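Local coordinates for protein Asp (Solanum tuberosum, PDB 3RFI) that forms the saposin-like domain (plant-specific insert) of a potato aspartic protease and, as in other saposin-like proteins, probably interacts with membrane lipids, at residues S8-C11 with K12-V15; G29-P32 with D33-C36. All coordinates share one frame; numbering follows the deposited sequence. Where two conformers were deposited one is given.

Contact 1: S8-C11 with K12-V15; sequences SMEC and KTIV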
ATOM      1  N   SER A   8       9.777  -9.235  17.743  1.00 47.58           N
ATOM      2  CA  SER A   8       9.001 -10.146  16.923  1.00 46.14           C
ATOM      3  C   SER A   8       7.508 -10.119  17.318  1.00 43.47           C
ATOM      4  O   SER A   8       6.615  -9.952  16.478  1.00 40.05           O
ATOM      5  CB  SER A   8       9.581 -11.549  17.066  1.00 50.66           C
ATOM      6  OG  SER A   8       8.875 -12.378  16.178  1.00 54.12           O
ATOM      7  N   MET A   9       7.245 -10.242  18.619  1.00 44.06           N
ATOM      8  CA  MET A   9       5.890 -10.139  19.157  1.00 43.18           C
ATOM      9  C   MET A   9       5.194  -8.864  18.739  1.00 38.87           C
ATOM     10  O   MET A   9       4.011  -8.888  18.347  1.00 37.82           O
ATOM     11  CB  MET A   9       5.903 -10.176  20.699  1.00 44.32           C
ATOM     12  CG  MET A   9       6.002 -11.524  21.319  1.00 53.87           C
ATOM     13  SD  MET A   9       6.093 -11.380  23.141  1.00 65.81           S
ATOM     14  CE  MET A   9       7.333 -12.622  23.588  1.00 70.06           C
ATOM     15  N   GLU A  10       5.912  -7.747  18.857  1.00 37.47           N
ATOM     16  CA  GLU A  10       5.393  -6.442  18.455  1.00 36.03           C
ATOM     17  C   GLU A  10       5.091  -6.379  16.951  1.00 34.20           C
ATOM     18  O   GLU A  10       4.098  -5.792  16.540  1.00 32.69           O
ATOM     19  CB  GLU A  10       6.389  -5.319  18.838  1.00 37.37           C
ATOM     20  CG  GLU A  10       6.393  -5.020  20.312  0.50 43.08           C
ATOM     21  CD  GLU A  10       5.118  -4.349  20.759  0.50 45.10           C
ATOM     22  OE1 GLU A  10       4.187  -5.073  21.133  0.50 47.35           O
ATOM     23  OE2 GLU A  10       5.050  -3.109  20.735  0.50 45.03           O
ATOM     24  N   CYS A  11       5.965  -6.979  16.147  1.00 34.07           N
ATOM     25  CA  CYS A  11       5.715  -7.135  14.728  1.00 33.37           C
ATOM     26  C   CYS A  11       4.434  -7.926  14.486  1.00 32.57           C
ATOM     27  O   CYS A  11       3.592  -7.503  13.721  1.00 31.03           O
ATOM     28  CB  CYS A  11       6.886  -7.900  14.069  1.00 35.16           C
ATOM     29  SG  CYS A  11       6.766  -7.875  12.253  1.00 37.98           S
ATOM     30  N   LYS A  12       4.309  -9.071  15.152  1.00 34.29           N
ATOM     31  CA  LYS A  12       3.094  -9.879  15.017  1.00 36.09           C
ATOM     32  C   LYS A  12       1.839  -9.200  15.483  1.00 34.27           C
ATOM     33  O   LYS A  12       0.786  -9.380  14.868  1.00 34.90           O
ATOM     34  CB  LYS A  12       3.242 -11.252  15.646  1.00 39.11           C
ATOM     35  CG  LYS A  12       4.110 -12.168  14.782  1.00 41.34           C
ATOM     36  CD  LYS A  12       4.232 -13.534  15.447  1.00 51.23           C
ATOM     37  CE  LYS A  12       5.505 -14.248  15.042  1.00 58.31           C
ATOM     38  NZ  LYS A  12       5.896 -15.318  16.034  1.00 63.46           N
ATOM     39  N   THR A  13       1.962  -8.389  16.522  1.00 33.83           N
ATOM     40  CA  THR A  13       0.835  -7.608  17.008  1.00 33.36           C
ATOM     41  C   THR A  13       0.414  -6.610  15.962  1.00 30.18           C
ATOM     42  O   THR A  13      -0.776  -6.473  15.665  1.00 29.81           O
ATOM     43  CB  THR A  13       1.173  -6.916  18.312  1.00 33.57           C
ATOM     44  OG1 THR A  13       1.400  -7.951  19.281  1.00 40.17           O
ATOM     45  CG2 THR A  13      -0.006  -6.034  18.803  1.00 36.35           C
ATOM     46  N   ILE A  14       1.403  -5.940  15.359  1.00 27.96           N
ATOM     47  CA  ILE A  14       1.090  -5.056  14.279  1.00 27.16           C
ATOM     48  C   ILE A  14       0.266  -5.804  13.218  1.00 27.83           C
ATOM     49  O   ILE A  14      -0.786  -5.329  12.793  1.00 27.38           O
ATOM     50  CB  ILE A  14       2.378  -4.467  13.610  1.00 25.31           C
ATOM     51  CG1 ILE A  14       3.047  -3.416  14.508  1.00 27.99           C
ATOM     52  CG2 ILE A  14       2.074  -3.961  12.187  1.00 26.43           C
ATOM     53  CD1 ILE A  14       2.221  -2.121  14.779  1.00 26.11           C
ATOM     54  N   VAL A  15       0.758  -6.944  12.743  1.00 28.79           N
ATOM     55  CA  VAL A  15       0.045  -7.601  11.656  1.00 30.39           C
ATOM     56  C   VAL A  15      -1.369  -8.049  12.115  1.00 32.71           C
ATOM     57  O   VAL A  15      -2.372  -7.758  11.440  1.00 35.31           O
ATOM     58  CB  VAL A  15       0.866  -8.800  11.064  1.00 32.60           C
ATOM     59  CG1 VAL A  15       0.100  -9.474   9.910  1.00 36.46           C
ATOM     60  CG2 VAL A  15       2.242  -8.332  10.574  1.00 30.44           C
TER

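Contact 2: G29-P32 with D33-C36; sequences GVRP and DQVC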
ATOM      1  N   GLY A  29      -3.492   6.277   1.395  1.00 29.56           N
ATOM      2  CA  GLY A  29      -2.533   7.379   1.444  1.00 30.14           C
ATOM      3  C   GLY A  29      -1.903   7.643   0.072  1.00 31.41           C
ATOM      4  O   GLY A  29      -1.377   8.713  -0.170  1.00 34.56           O
ATOM      5  N   VAL A  30      -1.976   6.713  -0.852  1.00 31.70           N
ATOM      6  CA  VAL A  30      -1.422   7.025  -2.188  1.00 33.50           C
ATOM      7  C   VAL A  30      -2.183   8.158  -2.891  1.00 34.89           C
ATOM      8  O   VAL A  30      -3.403   8.181  -2.876  1.00 33.83           O
ATOM      9  CB  VAL A  30      -1.156   5.815  -3.043  1.00 33.35           C
ATOM     10  CG1 VAL A  30      -1.951   4.671  -2.699  1.00 39.00           C
ATOM     11  CG2 VAL A  30      -1.285   6.133  -4.554  1.00 35.81           C
ATOM     12  N   ARG A  31      -1.466   9.127  -3.451  1.00 36.16           N
ATOM     13  CA  ARG A  31      -2.142  10.260  -4.094  1.00 39.26           C
ATOM     14  C   ARG A  31      -1.801  10.220  -5.548  1.00 40.95           C
ATOM     15  O   ARG A  31      -0.667  10.441  -5.888  1.00 38.59           O
ATOM     16  CB  ARG A  31      -1.694  11.593  -3.490  1.00 40.71           C
ATOM     17  CG  ARG A  31      -2.233  11.811  -2.055  1.00 45.75           C
ATOM     18  CD  ARG A  31      -1.391  12.850  -1.311  1.00 57.76           C
ATOM     19  NE  ARG A  31       0.047  12.518  -1.267  1.00 65.09           N
ATOM     20  CZ  ARG A  31       0.863  12.801  -0.241  1.00 68.78           C
ATOM     21  NH1 ARG A  31       0.400  13.407   0.863  1.00 71.00           N
ATOM     22  NH2 ARG A  31       2.151  12.469  -0.311  1.00 69.33           N
ATOM     23  N   PRO A  32      -2.784   9.881  -6.403  1.00 26.84           N
ATOM     24  CA  PRO A  32      -2.545   9.738  -7.841  1.00 26.52           C
ATOM     25  C   PRO A  32      -1.838  10.956  -8.356  1.00 27.64           C
ATOM     26  O   PRO A  32      -0.937  10.843  -9.165  1.00 26.85           O
ATOM     27  CB  PRO A  32      -3.985   9.685  -8.399  1.00 26.11           C
ATOM     28  CG  PRO A  32      -4.618   8.851  -7.369  1.00 28.82           C
ATOM     29  CD  PRO A  32      -4.182   9.533  -6.072  1.00 27.04           C
ATOM     30  N   ASP A  33      -2.255  12.134  -7.923  1.00 29.00           N
ATOM     31  CA  ASP A  33      -1.612  13.322  -8.461  1.00 31.79           C
ATOM     32  C   ASP A  33      -0.137  13.484  -8.142  1.00 31.50           C
ATOM     33  O   ASP A  33       0.657  13.941  -8.976  1.00 30.93           O
ATOM     34  CB  ASP A  33      -2.405  14.596  -8.186  1.00 33.21           C
ATOM     35  CG  ASP A  33      -2.528  14.934  -6.721  1.00 40.13           C
ATOM     36  OD1 ASP A  33      -2.933  16.077  -6.466  1.00 49.64           O
ATOM     37  OD2 ASP A  33      -2.278  14.098  -5.820  1.00 46.19           O
ATOM     38  N   GLN A  34       0.223  13.067  -6.942  1.00 31.77           N
ATOM     39  CA  GLN A  34       1.595  13.136  -6.461  1.00 32.50           C
ATOM     40  C   GLN A  34       2.428  12.094  -7.181  1.00 29.79           C
ATOM     41  O   GLN A  34       3.554  12.368  -7.578  1.00 29.50           O
ATOM     42  CB  GLN A  34       1.603  12.801  -4.965  1.00 34.24           C
ATOM     43  CG  GLN A  34       2.572  13.538  -4.247  1.00 45.59           C
ATOM     44  CD  GLN A  34       2.376  15.050  -4.394  1.00 56.71           C
ATOM     45  OE1 GLN A  34       1.326  15.623  -4.023  1.00 61.85           O
ATOM     46  NE2 GLN A  34       3.397  15.705  -4.935  1.00 59.51           N
ATOM     47  N   VAL A  35       1.875  10.893  -7.305  1.00 26.68           N
ATOM     48  CA  VAL A  35       2.577   9.798  -7.958  1.00 25.66           C
ATOM     49  C   VAL A  35       2.779  10.197  -9.424  1.00 24.94           C
ATOM     50  O   VAL A  35       3.882  10.115  -9.935  1.00 24.40           O
ATOM     51  CB  VAL A  35       1.750   8.502  -7.938  1.00 23.73           C
ATOM     52  CG1 VAL A  35       2.439   7.456  -8.795  1.00 21.52           C
ATOM     53  CG2 VAL A  35       1.691   7.930  -6.548  1.00 26.70           C
ATOM     54  N   CYS A  36       1.719  10.706 -10.051  1.00 24.70           N
ATOM     55  CA  CYS A  36       1.799  11.164 -11.457  1.00 24.07           C
ATOM     56  C   CYS A  36       2.719  12.352 -11.683  1.00 24.27           C
ATOM     57  O   CYS A  36       3.387  12.437 -12.711  1.00 25.18           O
ATOM     58  CB  CYS A  36       0.396  11.436 -11.920  1.00 21.91           C
ATOM     59  SG  CYS A  36      -0.405   9.798 -12.073  1.00 24.88           S
TER

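Contact 1: S8-C11 with K12-V15
Thr13 turns its hydroxyl back along the helix onto the carbonyl of Met9, one turn earlier. The hydroxyl oxygen lies beside its own backbone N (chi1 -64°). This rotation lets Thr13 OG1 donate a hydrogen bond to Met9 O at 2.9 Å. The hydroxyl comes from above the carbonyl plane, not on a lone pair. Thr13 N also binds Met9 O, at 2.8 Å, from the other face of that plane. Two donors of one residue therefore grip a single oxygen. A valine here would probably leave Met9 O with the amide bond alone and the side chain without its polar tie to the backbone.

The other three i to i+4 bonds are regular. Lys12 N reaches Ser8 O at 2.8 Å, Ile14 N binds Glu10 O, and Val15 N meets Cys11 O in the carbonyl plane. All belong to helix 6-29, the first helix of this saposin-like domain, near its N terminus. Here the helix is fastened to helix 90-104 by the disulfide Cys11-Cys104. Ser8 OG adds a hydrogen bond to the backbone oxygen of Cys104.

Lys12 runs extended alongside Ser8. Lys12 CG lies 3.7 Å from Ser8 O. Further out, Lys12 CE comes to 4.0 Å from Ser8 OG, so the chain passes beside the serine hydroxyl. The lysine side chain also touches Asn101 and Cys104. Val15 CG2 is 3.5 Å from Cys11 O, and the valine side chain packs on Val100 and Cys104. Ile14 CG1 sits over the preceding turn, 3.3 Å from Glu10 O, and the rest of the isoleucine turns outward.

Contact 2: G29-P32 with D33-C36
Val30 places CG2 only roughly anti to its backbone N, since its chi1 of 24° is not staggered. Val35 places its own CG2 beside the backbone N. These two rotations bring Val30 CG2 to 4.0 Å from Val35 CG2. The contact is methyl on methyl, and the two side chains cross at a slant. Asp33 has CG between its backbone N and carbonyl carbon (chi1 64°). That turns the carboxylate back over the preceding residues, with Asp33 OD2 3.5 Å from Arg31 CB.

Arg31 and Gln34 lie side by side and point the same way. Arg31 CB is 3.8 Å from Gln34 CB, and Gln34 CG sits 4.0 Å from Arg31 NE. The guanidinium and amide planes are nearly perpendicular, so the two flat groups are not stacked.

Arg31 is the N-cap residue of helix 32-38, and Pro32 opens its first turn. Val35 N donates a straight bond to Arg31 O at 2.9 Å (N-H...O angle 169°). Gln34 N reaches the same oxygen only weakly. Cys36 N binds Pro32 O at 2.8 Å. Cys36 CB and SG both lie close to this same oxygen. The cysteine is buried and forms the disulfide with Cys76, which ties the short helix to helix 71-87. Val30 and Pro32 rest on Gln84 of that helix.

Proline suits the first turn because its ring nitrogen has no hydrogen to offer and none is needed there. The Asp33 carboxylate lies near the helix N terminus, where the helix dipole would probably favour its negative charge. Its side chain also touches Glu77 of helix 71-87, a like charge that could work against this. Arg31 NE is 5.4 Å from Asp33 OD2, too far for a salt bridge, so any attraction is likely to be diffuse.

In the fold
From the N terminus, contact 1 comes early in helix 6-29 and closes one helical turn, not a loop. The helix then runs on to contact 2, which turns the chain from its end into helix 32-38. The two are in series and neither nest nor cross. Their centres are 29 Å apart, on opposite sides of the centre of the chain, and they do not touch. Each holds one cysteine of a disulfide to the C-terminal half, contact 1 to helix 90-104 and contact 2 to helix 71-87. Together they supply two of the three disulfides that join the halves of the saposin-like fold; the third is Cys42-Cys73.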